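Local coordinates for protein DNA polymerase III subunit beta (Helicobacter pylori 26695, PDB 4S3I) that confers DNA tethering and processivity on DNA polymerases and other proteins, as the ring-shaped beta sliding clamp of replication, at residues T283-F291 and K303-I314. Numbering follows the deposited sequence.
Sequences TLEKNNALF and KTSVEIEKGLDI
F291 and T304 pair across the two strands as an antiparallel hydrogen-bonded pair, their side chains lying alongside and pointing the same way, with T304 CG2 3.9 Å from F291 CD2. The carbonyl O of T304 sits at the edge of the ring, in its plane, and also accepts F291 N at 2.7 Å. A chi1 of -166° turns the T304 hydroxyl away from the backbone nitrogen, and OG1 is hydrogen-bonded to S105 OG of the second subunit. A289 with V306 repeats the hydrogen-bonded pairing; on the face away from F291 and A289, L290 CD1 reaches S305 CB at 3.5 Å.

Backbone bonds carry on into the loops, I308 N to N287 O and L312 N to K286 O. N287 ND2 adds a side-chain hydrogen bond to I308 O (2.8 Å), which lies close to the amide plane, while K286 NZ, brought round by the bend at the end of its chain, steadies OD1 from the same segment. I308 CD1 packs 4.0 Å from A289 CB, and L284 and L312 cross at about a right angle, L284 CD2 lying 4.1 Å from L312 CD1; F259 touches both leucines. The whole exemplifies the hairpin of strands 288-293 and 301-307, whose outer strand pairs through K303 with a strand of the second subunit, as in the closed ring of dimeric beta clamps.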
ATOM      1  N   THR A 283     -19.938   4.572 -29.336  1.00 27.49           N
ATOM      2  CA  THR A 283     -20.800   4.502 -30.508  1.00 31.38           C
ATOM      3  C   THR A 283     -21.558   3.199 -30.502  1.00 32.48           C
ATOM      4  O   THR A 283     -20.958   2.128 -30.585  1.00 32.38           O
ATOM      5  CB  THR A 283     -20.015   4.584 -31.821  1.00 36.22           C
ATOM      6  OG1 THR A 283     -19.293   5.823 -31.892  1.00 35.90           O
ATOM      7  CG2 THR A 283     -20.982   4.479 -33.005  1.00 37.90           C
ATOM      8  N   LEU A 284     -22.881   3.286 -30.407  1.00 28.35           N
ATOM      9  CA  LEU A 284     -23.712   2.088 -30.425  1.00 34.47           C
ATOM     10  C   LEU A 284     -24.312   1.854 -31.814  1.00 35.65           C
ATOM     11  O   LEU A 284     -24.906   2.763 -32.405  1.00 33.27           O
ATOM     12  CB  LEU A 284     -24.811   2.190 -29.374  1.00 35.70           C
ATOM     13  CG  LEU A 284     -24.286   2.139 -27.944  1.00 37.13           C
ATOM     14  CD1 LEU A 284     -25.413   2.367 -26.969  1.00 35.90           C
ATOM     15  CD2 LEU A 284     -23.637   0.785 -27.692  1.00 38.81           C
ATOM     16  N   GLU A 285     -24.124   0.640 -32.329  1.00 34.72           N
ATOM     17  CA  GLU A 285     -24.735   0.202 -33.583  1.00 38.21           C
ATOM     18  C   GLU A 285     -25.537  -1.033 -33.280  1.00 40.84           C
ATOM     19  O   GLU A 285     -25.543  -1.499 -32.135  1.00 34.04           O
ATOM     20  CB  GLU A 285     -23.671  -0.123 -34.636  1.00 32.57           C
ATOM     21  CG  GLU A 285     -23.132   1.085 -35.370  1.00 48.34           C
ATOM     22  CD  GLU A 285     -21.906   0.757 -36.223  1.00 65.09           C
ATOM     23  OE1 GLU A 285     -21.511  -0.433 -36.285  1.00 67.52           O
ATOM     24  OE2 GLU A 285     -21.336   1.697 -36.822  1.00 68.74           O
ATOM     25  N   LYS A 286     -26.190  -1.594 -34.296  1.00 35.26           N
ATOM     26  CA  LYS A 286     -27.097  -2.706 -34.040  1.00 39.16           C
ATOM     27  C   LYS A 286     -26.395  -3.913 -33.425  1.00 28.98           C
ATOM     28  O   LYS A 286     -26.907  -4.528 -32.486  1.00 32.00           O
ATOM     29  CB  LYS A 286     -27.867  -3.115 -35.297  1.00 49.77           C
ATOM     30  CG  LYS A 286     -28.860  -4.236 -35.016  1.00 59.24           C
ATOM     31  CD  LYS A 286     -29.718  -4.587 -36.220  1.00 67.36           C
ATOM     32  CE  LYS A 286     -30.309  -5.978 -36.055  1.00 70.87           C
ATOM     33  NZ  LYS A 286     -29.240  -6.995 -35.826  1.00 70.39           N
ATOM     34  N   ASN A 287     -25.213  -4.242 -33.930  1.00 27.12           N
ATOM     35  CA  ASN A 287     -24.494  -5.399 -33.407  1.00 29.47           C
ATOM     36  C   ASN A 287     -23.064  -5.079 -33.006  1.00 30.05           C
ATOM     37  O   ASN A 287     -22.212  -5.962 -33.000  1.00 27.25           O
ATOM     38  CB  ASN A 287     -24.492  -6.554 -34.416  1.00 34.31           C
ATOM     39  CG  ASN A 287     -25.870  -7.116 -34.650  1.00 41.50           C
ATOM     40  OD1 ASN A 287     -26.531  -6.754 -35.624  1.00 44.24           O
ATOM     41  ND2 ASN A 287     -26.324  -8.004 -33.750  1.00 35.68           N
ATOM     42  N   ASN A 288     -22.806  -3.823 -32.658  1.00 27.71           N
ATOM     43  CA  ASN A 288     -21.459  -3.417 -32.267  1.00 29.40           C
ATOM     44  C   ASN A 288     -21.442  -2.241 -31.297  1.00 26.74           C
ATOM     45  O   ASN A 288     -22.288  -1.345 -31.363  1.00 32.47           O
ATOM     46  CB  ASN A 288     -20.622  -3.067 -33.511  1.00 36.84           C
ATOM     47  CG  ASN A 288     -19.817  -4.249 -34.027  1.00 53.16           C
ATOM     48  OD1 ASN A 288     -20.291  -5.033 -34.859  1.00 60.56           O
ATOM     49  ND2 ASN A 288     -18.593  -4.383 -33.530  1.00 46.35           N
ATOM     50  N   ALA A 289     -20.471  -2.248 -30.394  1.00 28.09           N
ATOM     51  CA  ALA A 289     -20.247  -1.104 -29.511  1.00 26.54           C
ATOM     52  C   ALA A 289     -18.831  -0.665 -29.765  1.00 26.81           C
ATOM     53  O   ALA A 289     -17.913  -1.481 -29.653  1.00 26.89           O
ATOM     54  CB  ALA A 289     -20.419  -1.507 -28.045  1.00 26.22           C
ATOM     55  N   LEU A 290     -18.648   0.605 -30.123  1.00 27.04           N
ATOM     56  CA  LEU A 290     -17.331   1.115 -30.462  1.00 27.43           C
ATOM     57  C   LEU A 290     -16.898   2.072 -29.356  1.00 27.42           C
ATOM     58  O   LEU A 290     -17.704   2.868 -28.883  1.00 27.31           O
ATOM     59  CB  LEU A 290     -17.364   1.890 -31.786  1.00 39.43           C
ATOM     60  CG  LEU A 290     -17.880   1.318 -33.116  1.00 60.59           C
ATOM     61  CD1 LEU A 290     -17.075   0.103 -33.563  1.00 67.68           C
ATOM     62  CD2 LEU A 290     -19.401   1.011 -33.129  1.00 71.72           C
ATOM     63  N   PHE A 291     -15.625   2.034 -28.982  1.00 27.61           N
ATOM     64  CA  PHE A 291     -15.125   2.930 -27.945  1.00 29.12           C
ATOM     65  C   PHE A 291     -13.901   3.667 -28.466  1.00 29.59           C
ATOM     66  O   PHE A 291     -12.970   3.037 -28.954  1.00 28.53           O
ATOM     67  CB  PHE A 291     -14.724   2.139 -26.694  1.00 29.61           C
ATOM     68  CG  PHE A 291     -15.812   1.248 -26.138  1.00 27.75           C
ATOM     69  CD1 PHE A 291     -16.491   1.601 -24.974  1.00 27.28           C
ATOM     70  CD2 PHE A 291     -16.124   0.038 -26.752  1.00 30.05           C
ATOM     71  CE1 PHE A 291     -17.483   0.773 -24.439  1.00 28.83           C
ATOM     72  CE2 PHE A 291     -17.111  -0.800 -26.231  1.00 26.38           C
ATOM     73  CZ  PHE A 291     -17.792  -0.438 -25.070  1.00 30.09           C
ATOM     74  N   LYS A 303      -8.699   2.944 -29.583  1.00 30.46           N
ATOM     75  CA  LYS A 303     -10.005   2.499 -30.054  1.00 29.79           C
ATOM     76  C   LYS A 303     -10.178   1.030 -29.730  1.00 32.97           C
ATOM     77  O   LYS A 303      -9.202   0.264 -29.735  1.00 32.84           O
ATOM     78  CB  LYS A 303     -10.156   2.664 -31.579  1.00 39.18           C
ATOM     79  CG  LYS A 303      -9.297   3.740 -32.237  1.00 53.47           C
ATOM     80  CD  LYS A 303      -9.780   4.048 -33.661  1.00 58.17           C
ATOM     81  CE  LYS A 303     -10.160   2.777 -34.415  1.00 63.06           C
ATOM     82  NZ  LYS A 303     -10.557   3.036 -35.834  1.00 63.67           N
ATOM     83  N   THR A 304     -11.419   0.629 -29.486  1.00 28.78           N
ATOM     84  CA  THR A 304     -11.742  -0.792 -29.438  1.00 29.96           C
ATOM     85  C   THR A 304     -13.219  -0.972 -29.699  1.00 30.89           C
ATOM     86  O   THR A 304     -13.989  -0.009 -29.662  1.00 28.12           O
ATOM     87  CB  THR A 304     -11.380  -1.441 -28.084  1.00 29.86           C
ATOM     88  OG1 THR A 304     -11.418  -2.870 -28.216  1.00 36.71           O
ATOM     89  CG2 THR A 304     -12.357  -1.018 -27.014  1.00 27.89           C
ATOM     90  N   SER A 305     -13.619  -2.205 -29.980  1.00 27.99           N
ATOM     91  CA  SER A 305     -15.025  -2.488 -30.162  1.00 27.64           C
ATOM     92  C   SER A 305     -15.372  -3.866 -29.634  1.00 31.89           C
ATOM     93  O   SER A 305     -14.507  -4.723 -29.420  1.00 27.69           O
ATOM     94  CB  SER A 305     -15.446  -2.346 -31.629  1.00 27.90           C
ATOM     95  OG  SER A 305     -14.835  -3.331 -32.442  1.00 31.77           O
ATOM     96  N   VAL A 306     -16.664  -4.057 -29.436  1.00 27.12           N
ATOM     97  CA  VAL A 306     -17.200  -5.286 -28.915  1.00 31.67           C
ATOM     98  C   VAL A 306     -18.423  -5.664 -29.768  1.00 27.77           C
ATOM     99  O   VAL A 306     -19.259  -4.814 -30.083  1.00 30.08           O
ATOM    100  CB  VAL A 306     -17.552  -5.074 -27.428  1.00 43.53           C
ATOM    101  CG1 VAL A 306     -18.864  -5.744 -27.062  1.00 52.83           C
ATOM    102  CG2 VAL A 306     -16.401  -5.535 -26.543  1.00 39.95           C
ATOM    103  N   GLU A 307     -18.509  -6.929 -30.164  1.00 27.26           N
ATOM    104  CA  GLU A 307     -19.667  -7.397 -30.909  1.00 29.22           C
ATOM    105  C   GLU A 307     -20.863  -7.484 -29.964  1.00 27.00           C
ATOM    106  O   GLU A 307     -20.726  -7.935 -28.820  1.00 28.49           O
ATOM    107  CB  GLU A 307     -19.382  -8.777 -31.491  1.00 31.84           C
ATOM    108  CG  GLU A 307     -20.518  -9.366 -32.308  1.00 41.20           C
ATOM    109  CD  GLU A 307     -20.146 -10.704 -32.941  1.00 50.54           C
ATOM    110  OE1 GLU A 307     -18.947 -11.074 -32.912  1.00 53.92           O
ATOM    111  OE2 GLU A 307     -21.059 -11.380 -33.467  1.00 50.72           O
ATOM    112  N   ILE A 308     -22.031  -7.058 -30.430  1.00 26.91           N
ATOM    113  CA  ILE A 308     -23.274  -7.242 -29.676  1.00 26.75           C
ATOM    114  C   ILE A 308     -24.154  -8.287 -30.377  1.00 33.36           C
ATOM    115  O   ILE A 308     -24.757  -8.003 -31.421  1.00 30.71           O
ATOM    116  CB  ILE A 308     -24.036  -5.921 -29.554  1.00 29.34           C
ATOM    117  CG1 ILE A 308     -23.126  -4.852 -28.948  1.00 28.66           C
ATOM    118  CG2 ILE A 308     -25.305  -6.092 -28.703  1.00 27.56           C
ATOM    119  CD1 ILE A 308     -23.761  -3.489 -28.871  1.00 27.39           C
ATOM    120  N   GLU A 309     -24.215  -9.493 -29.817  1.00 27.27           N
ATOM    121  CA  GLU A 309     -24.902 -10.591 -30.490  1.00 29.20           C
ATOM    122  C   GLU A 309     -26.411 -10.395 -30.562  1.00 30.82           C
ATOM    123  O   GLU A 309     -27.024 -10.678 -31.588  1.00 33.65           O
ATOM    124  CB  GLU A 309     -24.585 -11.925 -29.821  1.00 28.21           C
ATOM    125  CG  GLU A 309     -23.190 -12.439 -30.095  1.00 29.57           C
ATOM    126  CD  GLU A 309     -23.042 -13.898 -29.741  1.00 36.33           C
ATOM    127  OE1 GLU A 309     -23.231 -14.744 -30.644  1.00 45.05           O
ATOM    128  OE2 GLU A 309     -22.748 -14.198 -28.560  1.00 28.83           O
ATOM    129  N   LYS A 310     -27.007  -9.931 -29.466  1.00 32.78           N
ATOM    130  CA  LYS A 310     -28.453  -9.672 -29.438  1.00 32.00           C
ATOM    131  C   LYS A 310     -28.715  -8.236 -29.871  1.00 32.39           C
ATOM    132  O   LYS A 310     -28.637  -7.305 -29.059  1.00 36.68           O
ATOM    133  CB  LYS A 310     -29.030  -9.921 -28.047  1.00 37.39           C
ATOM    134  CG  LYS A 310     -30.559  -9.940 -27.975  1.00 40.43           C
ATOM    135  CD  LYS A 310     -31.015 -10.558 -26.658  1.00 53.49           C
ATOM    136  CE  LYS A 310     -32.515 -10.822 -26.640  1.00 60.67           C
ATOM    137  NZ  LYS A 310     -33.306  -9.582 -26.885  1.00 63.46           N
ATOM    138  N   GLY A 311     -29.039  -8.070 -31.153  1.00 28.35           N
ATOM    139  CA  GLY A 311     -29.122  -6.766 -31.797  1.00 29.05           C
ATOM    140  C   GLY A 311     -29.851  -5.689 -31.025  1.00 36.89           C
ATOM    141  O   GLY A 311     -30.921  -5.925 -30.462  1.00 41.07           O
ATOM    142  N   LEU A 312     -29.263  -4.496 -30.995  1.00 32.34           N
ATOM    143  CA  LEU A 312     -29.897  -3.365 -30.342  1.00 34.98           C
ATOM    144  C   LEU A 312     -30.973  -2.768 -31.264  1.00 40.14           C
ATOM    145  O   LEU A 312     -30.812  -2.767 -32.487  1.00 33.29           O
ATOM    146  CB  LEU A 312     -28.845  -2.308 -29.999  1.00 33.07           C
ATOM    147  CG  LEU A 312     -27.675  -2.759 -29.120  1.00 30.78           C
ATOM    148  CD1 LEU A 312     -26.780  -1.564 -28.782  1.00 27.83           C
ATOM    149  CD2 LEU A 312     -28.174  -3.446 -27.840  1.00 26.29           C
ATOM    150  N   ASP A 313     -32.061  -2.261 -30.687  1.00 42.13           N
ATOM    151  CA  ASP A 313     -33.069  -1.552 -31.484  1.00 51.03           C
ATOM    152  C   ASP A 313     -32.526  -0.189 -31.922  1.00 47.53           C
ATOM    153  O   ASP A 313     -32.854   0.851 -31.346  1.00 54.13           O
ATOM    154  CB  ASP A 313     -34.386  -1.402 -30.713  1.00 58.56           C
ATOM    155  CG  ASP A 313     -35.462  -0.680 -31.520  1.00 68.20           C
ATOM    156  OD1 ASP A 313     -36.294   0.027 -30.904  1.00 69.31           O
ATOM    157  OD2 ASP A 313     -35.474  -0.821 -32.766  1.00 67.17           O
ATOM    158  N   ILE A 314     -31.693  -0.218 -32.957  1.00 47.12           N
ATOM    159  CA  ILE A 314     -30.964   0.948 -33.445  1.00 51.08           C
ATOM    160  C   ILE A 314     -30.973   0.904 -34.975  1.00 55.85           C
ATOM    161  O   ILE A 314     -30.517  -0.075 -35.574  1.00 46.33           O
ATOM    162  CB  ILE A 314     -29.498   0.922 -32.940  1.00 64.67           C
ATOM    163  CG1 ILE A 314     -29.434   1.304 -31.461  1.00 70.68           C
ATOM    164  CG2 ILE A 314     -28.603   1.828 -33.784  1.00 60.80           C
ATOM    165  CD1 ILE A 314     -28.485   2.449 -31.148  1.00 73.99           C
TER